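Local coordinates for protein ftsY (Mycoplasma mycoides, PDB 1ZU4) that belongs to the signal recognition particle receptors and is represented here by its NG domain, a helical bundle joined to a P-loop NTPase-fold domain, at residues K30-D33 with D34-E38; A123-A126 with N127-E131; Q204-T207 with N208-E212; D300-Q303 with Y304-L308. One frame throughout, in Å; residues are numbered along the deposited sequence.

Along the chain the four contacts follow one another in series, each within a single turn or two of a helix. Interaction 1 opens helix 34-46 in the N-terminal helical bundle, while interactions 2, 3 and 4 belong to the P-loop NTPase-fold domain. Within that domain, 123-131 and 204-212 lie on helices 118-131 and 206-221 that accompany the mixed sheet, their centres about 28 Å apart. Interaction 4, in helix 301-308 after the last strand, is the closest of the three to interaction 1, at about 26 Å between centres, against about 48 and 52 Å for interactions 2 and 3. Its helix touches helices 12-27 and 71-87, so it links the two parts of the NG domain.

Interaction 1 (K30-D33 with D34-E38); sequences KQAD and DEFFE
D33 caps the start of helix 34-46, turning its carboxylate back over the first turn so that OD1 accepts from F36 N at 2.8 Å. Aspartate suits this N-cap position because its short side chain can reach an amide that no preceding turn would satisfy. The torsion that makes the reach possible sets CG between the backbone N and the carbonyl carbon (chi1 56°), and F36 N meets OD1 nearly along its C-O axis. The backbone carbonyl of D33 adds a second bond, from F37 N to D33 O at 3.0 Å. Just before the cap, A32 is the centre of an inverse gamma turn, and this small residue lies close to both aromatic rings, its CA 3.7 Å and its CB 4.1 Å from F36 CD2. The two phenylalanines lean on each other, F36 turning an edge to F37 so that F36 CD2 stands 3.8 Å above the F37 plane, over the ring centre. Both are buried in the helical bundle, F36 reaching F71 and I74 of helix 71-87 and F37 reaching helix 51-64. D34 pairs with R62 of helix 51-64 in a salt bridge. At the rim of the F37 ring, CE1 lies near A32 O, 3.6 Å away.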
loop_
_atom_site.group_PDB
_atom_site.type_symbol
_atom_site.label_atom_id
_atom_site.label_comp_id
_atom_site.label_asym_id
_atom_site.label_seq_id
_atom_site.Cartn_x
_atom_site.Cartn_y
_atom_site.Cartn_z
ATOM N N LYS A 30 5.838 31.277 19.935
ATOM C CA LYS A 30 5.930 32.726 19.942
ATOM C C LYS A 30 6.031 33.189 18.494
ATOM O O LYS A 30 5.042 33.679 17.952
ATOM C CB LYS A 30 7.139 33.157 20.767
ATOM C CG LYS A 30 6.942 32.867 22.253
ATOM C CD LYS A 30 8.219 33.020 23.040
ATOM C CE LYS A 30 8.073 32.356 24.393
ATOM N NZ LYS A 30 8.476 30.911 24.320
ATOM N N GLN A 31 7.188 32.962 17.854
ATOM C CA GLN A 31 7.416 33.321 16.421
ATOM C C GLN A 31 7.942 32.136 15.599
ATOM O O GLN A 31 8.566 31.266 16.157
ATOM C CB GLN A 31 8.401 34.502 16.323
ATOM C CG GLN A 31 7.718 35.823 16.601
ATOM C CD GLN A 31 8.516 37.046 16.219
ATOM O OE1 GLN A 31 9.749 37.032 16.193
ATOM N NE2 GLN A 31 7.803 38.146 15.957
ATOM N N ALA A 32 7.674 32.119 14.283
ATOM C CA ALA A 32 8.184 31.106 13.347
ATOM C C ALA A 32 9.642 31.407 12.991
ATOM O O ALA A 32 9.960 31.736 11.866
ATOM C CB ALA A 32 7.320 31.073 12.061
ATOM N N ASP A 33 10.514 31.312 13.978
ATOM C CA ASP A 33 11.918 31.653 13.825
ATOM C C ASP A 33 12.762 30.366 13.731
ATOM O O ASP A 33 12.230 29.265 13.837
ATOM C CB ASP A 33 12.362 32.549 15.001
ATOM C CG ASP A 33 12.114 31.906 16.389
ATOM O OD1 ASP A 33 11.959 30.666 16.528
ATOM O OD2 ASP A 33 12.108 32.662 17.379
ATOM N N ASP A 34 14.073 30.499 13.560
ATOM C CA ASP A 34 14.938 29.314 13.493
ATOM C C ASP A 34 14.755 28.343 14.658
ATOM O O ASP A 34 14.616 27.138 14.445
ATOM C CB ASP A 34 16.407 29.712 13.306
ATOM C CG ASP A 34 16.650 30.405 11.962
ATOM O OD1 ASP A 34 15.852 30.204 11.007
ATOM O OD2 ASP A 34 17.630 31.176 11.852
ATOM N N GLU A 35 14.724 28.846 15.892
ATOM C CA GLU A 35 14.499 27.956 17.027
ATOM C C GLU A 35 13.164 27.186 16.888
ATOM O O GLU A 35 13.091 26.017 17.256
ATOM C CB GLU A 35 14.533 28.722 18.346
ATOM C CG GLU A 35 14.978 27.873 19.492
ATOM C CD GLU A 35 15.124 28.672 20.764
ATOM O OE1 GLU A 35 15.922 29.640 20.774
ATOM O OE2 GLU A 35 14.436 28.328 21.753
ATOM N N PHE A 36 12.126 27.848 16.357
ATOM C CA PHE A 36 10.847 27.162 16.111
ATOM C C PHE A 36 11.009 26.020 15.101
ATOM O O PHE A 36 10.434 24.935 15.297
ATOM C CB PHE A 36 9.741 28.121 15.650
ATOM C CG PHE A 36 8.590 27.421 15.009
ATOM C CD1 PHE A 36 7.680 26.701 15.793
ATOM C CD2 PHE A 36 8.458 27.395 13.606
ATOM C CE1 PHE A 36 6.607 26.012 15.198
ATOM C CE2 PHE A 36 7.398 26.714 13.003
ATOM C CZ PHE A 36 6.481 26.002 13.802
ATOM N N PHE A 37 11.736 26.284 14.003
ATOM C CA PHE A 37 11.968 25.229 13.027
ATOM C C PHE A 37 12.748 24.035 13.588
ATOM O O PHE A 37 12.490 22.923 13.214
ATOM C CB PHE A 37 12.462 25.766 11.678
ATOM C CG PHE A 37 11.382 26.467 10.902
ATOM C CD1 PHE A 37 11.278 27.859 10.926
ATOM C CD2 PHE A 37 10.410 25.738 10.223
ATOM C CE1 PHE A 37 10.257 28.508 10.257
ATOM C CE2 PHE A 37 9.387 26.393 9.528
ATOM C CZ PHE A 37 9.304 27.768 9.553
ATOM N N GLU A 38 13.612 24.263 14.574
ATOM C CA GLU A 38 14.296 23.155 15.235
ATOM C C GLU A 38 13.308 22.293 15.999
ATOM O O GLU A 38 13.429 21.070 16.002
ATOM C CB GLU A 38 15.359 23.655 16.218
ATOM C CG GLU A 38 16.504 24.391 15.599
ATOM C CD GLU A 38 17.355 25.069 16.667
ATOM O OE1 GLU A 38 17.460 24.514 17.790
ATOM O OE2 GLU A 38 17.913 26.152 16.376
#

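Interaction 2 (A123-A126 with N127-E131); sequences AKMA and NYYAE
N127, A126 and M125 carry most of this contact within helix 118-131. N127 closes a turn through its backbone, N127 N donating to A123 O at 3.1 Å, while N127 CB lies 3.6 Å from K124 O. A126 brings only a methyl, small enough for the side of the helix that faces the sheet; its carbonyl O accepts from A130 N at 2.8 Å, and A130 CB rests 3.3 Å from that oxygen. M125 and Y129, one turn apart, run side by side and point the same way. Methionine's unbranched, flexible chain can bend at its last torsion (chi3 96°) to lay its methyl at the ring edge, M125 CE in the ring plane and 3.9 Å from Y129 CE1. M125 O accepts from Y129 N at 3.2 Å, and the same oxygen lies 3.2 Å from Y129 CD1, near the ring plane. One face of this ring is taken by Y128, whose CD2 sits 3.6 Å above the plane, over its centre. Among the surrounding elements, A126 presses on strands 136-140 and 194-198, M125 touches L196 of strand 194-198 and L296 of strand 296-298, and Y129 stacks with F100 and reaches V136 and L194.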
loop_
_atom_site.group_PDB
_atom_site.type_symbol
_atom_site.label_atom_id
_atom_site.label_comp_id
_atom_site.label_asym_id
_atom_site.label_seq_id
_atom_site.Cartn_x
_atom_site.Cartn_y
_atom_site.Cartn_z
ATOM N N ALA A 123 -7.638 -11.016 -1.065
ATOM C CA ALA A 123 -9.070 -11.238 -0.794
ATOM C C ALA A 123 -9.878 -9.926 -0.753
ATOM O O ALA A 123 -10.972 -9.860 -1.309
ATOM C CB ALA A 123 -9.239 -12.002 0.520
ATOM N N LYS A 124 -9.317 -8.892 -0.116
ATOM C CA LYS A 124 -9.945 -7.592 -0.002
ATOM C C LYS A 124 -10.007 -6.921 -1.358
ATOM O O LYS A 124 -11.000 -6.297 -1.670
ATOM C CB LYS A 124 -9.234 -6.707 1.015
ATOM C CG LYS A 124 -9.476 -7.225 2.448
ATOM C CD LYS A 124 -8.865 -6.363 3.483
ATOM C CE LYS A 124 -9.064 -7.017 4.865
ATOM N NZ LYS A 124 -8.937 -6.005 5.954
ATOM N N MET A 125 -8.958 -7.093 -2.161
ATOM C CA MET A 125 -8.969 -6.579 -3.504
ATOM C C MET A 125 -9.983 -7.253 -4.406
ATOM O O MET A 125 -10.608 -6.573 -5.210
ATOM C CB MET A 125 -7.594 -6.648 -4.111
ATOM C CG MET A 125 -6.766 -5.394 -3.814
ATOM S SD MET A 125 -5.422 -5.497 -4.946
ATOM C CE MET A 125 -5.952 -4.491 -6.313
ATOM N N ALA A 126 -10.125 -8.574 -4.312
ATOM C CA ALA A 126 -11.158 -9.271 -5.083
ATOM C C ALA A 126 -12.571 -8.721 -4.747
ATOM O O ALA A 126 -13.363 -8.419 -5.656
ATOM C CB ALA A 126 -11.096 -10.818 -4.823
ATOM N N ASN A 127 -12.863 -8.636 -3.454
ATOM C CA ASN A 127 -14.112 -8.047 -2.942
ATOM C C ASN A 127 -14.359 -6.600 -3.409
ATOM O O ASN A 127 -15.492 -6.247 -3.707
ATOM C CB ASN A 127 -14.167 -8.070 -1.392
ATOM C CG ASN A 127 -15.579 -7.767 -0.857
ATOM O OD1 ASN A 127 -15.819 -6.741 -0.192
ATOM N ND2 ASN A 127 -16.516 -8.635 -1.190
ATOM N N TYR A 128 -13.296 -5.794 -3.458
ATOM C CA TYR A 128 -13.353 -4.401 -3.886
ATOM C C TYR A 128 -13.850 -4.299 -5.321
ATOM O O TYR A 128 -14.719 -3.443 -5.639
ATOM C CB TYR A 128 -11.962 -3.743 -3.747
ATOM C CG TYR A 128 -11.860 -2.297 -4.199
ATOM C CD1 TYR A 128 -12.010 -1.233 -3.302
ATOM C CD2 TYR A 128 -11.544 -1.993 -5.528
ATOM C CE1 TYR A 128 -11.876 0.115 -3.764
ATOM C CE2 TYR A 128 -11.427 -0.699 -5.974
ATOM C CZ TYR A 128 -11.599 0.349 -5.123
ATOM O OH TYR A 128 -11.432 1.629 -5.657
ATOM N N TYR A 129 -13.306 -5.143 -6.212
ATOM C CA TYR A 129 -13.750 -5.110 -7.610
ATOM C C TYR A 129 -15.091 -5.819 -7.799
ATOM O O TYR A 129 -15.929 -5.379 -8.614
ATOM C CB TYR A 129 -12.653 -5.652 -8.551
ATOM C CG TYR A 129 -11.563 -4.641 -8.648
ATOM C CD1 TYR A 129 -10.392 -4.776 -7.897
ATOM C CD2 TYR A 129 -11.730 -3.506 -9.415
ATOM C CE1 TYR A 129 -9.389 -3.818 -7.925
ATOM C CE2 TYR A 129 -10.732 -2.499 -9.454
ATOM C CZ TYR A 129 -9.562 -2.678 -8.700
ATOM O OH TYR A 129 -8.573 -1.712 -8.699
ATOM N N ALA A 130 -15.313 -6.884 -7.041
ATOM C CA ALA A 130 -16.567 -7.656 -7.145
ATOM C C ALA A 130 -17.762 -6.783 -6.791
ATOM O O ALA A 130 -18.783 -6.811 -7.496
ATOM C CB ALA A 130 -16.531 -8.932 -6.277
ATOM N N GLU A 131 -17.618 -5.981 -5.729
ATOM C CA GLU A 131 -18.620 -4.963 -5.386
ATOM C C GLU A 131 -18.828 -3.870 -6.452
ATOM O O GLU A 131 -19.893 -3.253 -6.536
ATOM C CB GLU A 131 -18.314 -4.367 -4.006
ATOM C CG GLU A 131 -18.328 -5.449 -2.926
ATOM C CD GLU A 131 -19.185 -5.122 -1.693
ATOM O OE1 GLU A 131 -20.363 -4.713 -1.849
ATOM O OE2 GLU A 131 -18.690 -5.328 -0.562
#

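Interaction 3 (Q204-T207 with N208-E212); sequences QNKT and NLMAE
The first turns of helix 206-221 are held by three successive backbone bonds, beginning where L209 N donates to N205 O at 2.8 Å. N205 occupies the N-cap position, yet its side chain makes no capping bond, so its part in this contact is played by the main chain. M210 N follows onto K206 O at 2.8 Å, and A211 N onto T207 O at 2.9 Å. The main side-chain meeting is that of K206 and M210, which lie alongside each other and point the same way. The lysine runs fully extended, starting with CG anti to the backbone N (chi1 -171°), and its aliphatic length flanks the sulfur: M210 SD is 3.7 Å from K206 CE and 3.8 Å from K206 CG. A lysine fits such an exposed place, since its methylenes can pack while the amine stays at the surface. In the P-loop NTPase fold this helix joins strands 194-198 and 230-236 of the sheet, a beta-alpha-beta connection. L209, buried, packs on V253 together with K206 and M210, as its branched apolar chain allows. On another flank A211 adds only a methyl, with CB 3.4 Å from T207 O.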
loop_
_atom_site.group_PDB
_atom_site.type_symbol
_atom_site.label_atom_id
_atom_site.label_comp_id
_atom_site.label_asym_id
_atom_site.label_seq_id
_atom_site.Cartn_x
_atom_site.Cartn_y
_atom_site.Cartn_z
ATOM N N GLN A 204 15.512 -15.463 0.290
ATOM C CA GLN A 204 16.334 -16.686 0.228
ATOM C C GLN A 204 16.213 -17.435 -1.099
ATOM O O GLN A 204 17.223 -17.915 -1.648
ATOM C CB GLN A 204 15.912 -17.654 1.346
ATOM C CG GLN A 204 16.640 -19.023 1.305
ATOM C CD GLN A 204 15.778 -20.196 1.794
ATOM O OE1 GLN A 204 14.683 -20.442 1.267
ATOM N NE2 GLN A 204 16.284 -20.936 2.787
ATOM N N ASN A 205 14.966 -17.570 -1.565
ATOM C CA ASN A 205 14.655 -18.298 -2.793
ATOM C C ASN A 205 14.619 -17.360 -4.016
ATOM O O ASN A 205 13.898 -17.644 -4.978
ATOM C CB ASN A 205 13.276 -19.000 -2.697
ATOM C CG ASN A 205 13.251 -20.210 -1.745
ATOM O OD1 ASN A 205 14.208 -21.002 -1.641
ATOM N ND2 ASN A 205 12.111 -20.378 -1.075
ATOM N N LYS A 206 15.368 -16.257 -3.978
ATOM C CA LYS A 206 15.405 -15.271 -5.084
ATOM C C LYS A 206 15.382 -15.816 -6.504
ATOM O O LYS A 206 14.607 -15.339 -7.323
ATOM C CB LYS A 206 16.594 -14.328 -4.957
ATOM C CG LYS A 206 16.572 -13.148 -5.954
ATOM C CD LYS A 206 17.823 -12.314 -5.784
ATOM C CE LYS A 206 17.834 -11.160 -6.738
ATOM N NZ LYS A 206 18.951 -10.191 -6.442
ATOM N N THR A 207 16.249 -16.781 -6.806
ATOM C CA THR A 207 16.401 -17.224 -8.189
ATOM C C THR A 207 15.153 -17.943 -8.606
ATOM O O THR A 207 14.664 -17.727 -9.716
ATOM C CB THR A 207 17.669 -18.165 -8.400
ATOM O OG1 THR A 207 17.604 -19.289 -7.494
ATOM C CG2 THR A 207 18.973 -17.409 -8.159
ATOM N N ASN A 208 14.616 -18.804 -7.728
ATOM C CA ASN A 208 13.400 -19.508 -8.105
ATOM C C ASN A 208 12.207 -18.586 -8.135
ATOM O O ASN A 208 11.264 -18.799 -8.907
ATOM C CB ASN A 208 13.063 -20.666 -7.182
ATOM C CG ASN A 208 11.841 -21.434 -7.666
ATOM O OD1 ASN A 208 10.824 -21.542 -6.959
ATOM N ND2 ASN A 208 11.916 -21.929 -8.902
ATOM N N LEU A 209 12.207 -17.620 -7.228
ATOM C CA LEU A 209 11.103 -16.688 -7.144
ATOM C C LEU A 209 11.084 -15.896 -8.446
ATOM O O LEU A 209 10.070 -15.838 -9.103
ATOM C CB LEU A 209 11.269 -15.766 -5.944
ATOM C CG LEU A 209 10.135 -14.759 -5.744
ATOM C CD1 LEU A 209 8.846 -15.543 -5.565
ATOM C CD2 LEU A 209 10.398 -13.853 -4.541
ATOM N N MET A 210 12.206 -15.308 -8.823
ATOM C CA MET A 210 12.284 -14.640 -10.150
ATOM C C MET A 210 11.906 -15.529 -11.351
ATOM O O MET A 210 11.151 -15.072 -12.248
ATOM C CB MET A 210 13.641 -14.021 -10.355
ATOM C CG MET A 210 13.861 -12.973 -9.332
ATOM S SD MET A 210 15.447 -12.148 -9.420
ATOM C CE MET A 210 15.201 -10.952 -10.725
ATOM N N ALA A 211 12.406 -16.778 -11.357
ATOM C CA ALA A 211 12.089 -17.737 -12.426
ATOM C C ALA A 211 10.605 -18.009 -12.526
ATOM O O ALA A 211 10.066 -18.101 -13.625
ATOM C CB ALA A 211 12.877 -19.093 -12.264
ATOM N N GLU A 212 9.964 -18.181 -11.372
ATOM C CA GLU A 212 8.550 -18.471 -11.315
ATOM C C GLU A 212 7.781 -17.256 -11.832
ATOM O O GLU A 212 6.824 -17.410 -12.622
ATOM C CB GLU A 212 8.134 -18.837 -9.870
ATOM C CG GLU A 212 8.466 -20.301 -9.452
ATOM C CD GLU A 212 7.818 -21.353 -10.387
ATOM O OE1 GLU A 212 6.714 -21.127 -10.907
ATOM O OE2 GLU A 212 8.406 -22.419 -10.616
#

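Interaction 4 (D300-Q303 with Y304-L308); sequences DIDQ and YIVHL
Four consecutive i to i+4 backbone bonds, from Y304 N to D300 O through H307 N to Q303 O, draw residues 300-308 into a short regular helix. D300, its N-cap, has the short acceptor side chain that suits a helix start: D300 OD1 accepts from Q303 N at 3.2 Å, the donor arriving from above the carboxylate plane. On one flank Q303 and H307 lie side by side, and the histidine donates from NE2 to Q303 OE1 at 2.9 Å. That oxygen sits at the ring edge, in the imidazole plane, whereas the donor stands above the amide plane and the bond is bent (137°); amide and ring are turned 81° apart. The glutamine reaches the ring by bending at chi2 (-64°), a flexibility that suits it to pairing with a partner one turn on. The apolar flank is carried by I301 and I305, which lie side by side and point the same way, with I301 CD1 3.9 Å from I305 CG1 and 4.2 Å from Y304 CD2. D302 and V306 meet more lightly, D302 OD2 lying 3.9 Å from V306 CG2. Y304 sends its hydroxyl to hydrogen bonds with G270 O and G273 N. I301 and I305 set their branched apolar chains against helix 71-87 while L308 touches helix 12-27, so an N-capped helix ending the P-loop NTPase-fold domain lies against the helical bundle, as in SRP-type NG domains.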
loop_
_atom_site.group_PDB
_atom_site.type_symbol
_atom_site.label_atom_id
_atom_site.label_comp_id
_atom_site.label_asym_id
_atom_site.label_seq_id
_atom_site.Cartn_x
_atom_site.Cartn_y
_atom_site.Cartn_z
ATOM N N ASP A 300 -5.287 7.872 -1.414
ATOM C CA ASP A 300 -5.469 9.248 -1.775
ATOM C C ASP A 300 -4.580 9.986 -0.788
ATOM O O ASP A 300 -4.831 10.035 0.434
ATOM C CB ASP A 300 -6.966 9.564 -1.676
ATOM C CG ASP A 300 -7.294 11.039 -1.830
ATOM O OD1 ASP A 300 -6.374 11.863 -1.654
ATOM O OD2 ASP A 300 -8.500 11.365 -2.092
ATOM N N ILE A 301 -3.510 10.555 -1.322
ATOM C CA ILE A 301 -2.523 11.212 -0.474
ATOM C C ILE A 301 -3.100 12.418 0.267
ATOM O O ILE A 301 -2.725 12.629 1.432
ATOM C CB ILE A 301 -1.233 11.629 -1.243
ATOM C CG1 ILE A 301 -0.239 12.326 -0.284
ATOM C CG2 ILE A 301 -1.561 12.486 -2.488
ATOM C CD1 ILE A 301 0.241 11.426 0.849
ATOM N N ASP A 302 -3.992 13.198 -0.364
ATOM C CA ASP A 302 -4.588 14.342 0.371
ATOM C C ASP A 302 -5.423 13.870 1.579
ATOM O O ASP A 302 -5.402 14.480 2.653
ATOM C CB ASP A 302 -5.332 15.338 -0.524
ATOM C CG ASP A 302 -5.691 16.611 0.207
ATOM O OD1 ASP A 302 -4.770 17.349 0.674
ATOM O OD2 ASP A 302 -6.908 16.862 0.386
ATOM N N GLN A 303 -6.126 12.770 1.410
ATOM C CA GLN A 303 -6.933 12.214 2.474
ATOM C C GLN A 303 -6.066 11.658 3.598
ATOM O O GLN A 303 -6.379 11.819 4.769
ATOM C CB GLN A 303 -7.859 11.134 1.920
ATOM C CG GLN A 303 -9.091 11.722 1.198
ATOM C CD GLN A 303 -9.995 12.502 2.136
ATOM O OE1 GLN A 303 -10.691 11.901 2.953
ATOM N NE2 GLN A 303 -9.978 13.837 2.043
ATOM N N TYR A 304 -5.005 10.949 3.229
ATOM C CA TYR A 304 -4.060 10.452 4.201
ATOM C C TYR A 304 -3.552 11.635 5.041
ATOM O O TYR A 304 -3.613 11.604 6.276
ATOM C CB TYR A 304 -2.897 9.785 3.464
ATOM C CG TYR A 304 -1.828 9.202 4.342
ATOM C CD1 TYR A 304 -1.918 7.885 4.795
ATOM C CD2 TYR A 304 -0.678 9.947 4.658
ATOM C CE1 TYR A 304 -0.903 7.338 5.569
ATOM C CE2 TYR A 304 0.312 9.425 5.428
ATOM C CZ TYR A 304 0.202 8.123 5.877
ATOM O OH TYR A 304 1.200 7.624 6.620
ATOM N N ILE A 305 -3.115 12.701 4.368
ATOM C CA ILE A 305 -2.562 13.875 5.084
ATOM C C ILE A 305 -3.607 14.619 5.949
ATOM O O ILE A 305 -3.349 14.977 7.090
ATOM C CB ILE A 305 -1.884 14.872 4.082
ATOM C CG1 ILE A 305 -0.698 14.197 3.370
ATOM C CG2 ILE A 305 -1.387 16.138 4.791
ATOM C CD1 ILE A 305 0.307 13.558 4.298
ATOM N N VAL A 306 -4.782 14.875 5.378
ATOM C CA VAL A 306 -5.861 15.577 6.113
ATOM C C VAL A 306 -6.319 14.798 7.364
ATOM O O VAL A 306 -6.480 15.371 8.445
ATOM C CB VAL A 306 -7.034 15.918 5.137
ATOM C CG1 VAL A 306 -8.305 16.253 5.895
ATOM C CG2 VAL A 306 -6.611 17.084 4.220
ATOM N N HIS A 307 -6.503 13.490 7.238
ATOM C CA HIS A 307 -6.903 12.678 8.395
ATOM C C HIS A 307 -5.755 12.488 9.421
ATOM O O HIS A 307 -5.985 12.429 10.650
ATOM C CB HIS A 307 -7.539 11.359 7.918
ATOM C CG HIS A 307 -8.855 11.569 7.222
ATOM N ND1 HIS A 307 -10.016 11.844 7.909
ATOM C CD2 HIS A 307 -9.182 11.595 5.907
ATOM C CE1 HIS A 307 -11.009 12.003 7.048
ATOM N NE2 HIS A 307 -10.532 11.853 5.825
ATOM N N LEU A 308 -4.525 12.444 8.934
ATOM C CA LEU A 308 -3.333 12.437 9.828
ATOM C C LEU A 308 -3.293 13.713 10.631
ATOM O O LEU A 308 -2.907 13.703 11.805
ATOM C CB LEU A 308 -2.019 12.381 9.025
ATOM C CG LEU A 308 -0.684 12.460 9.806
ATOM C CD1 LEU A 308 -0.636 11.422 10.972
ATOM C CD2 LEU A 308 0.457 12.256 8.832
#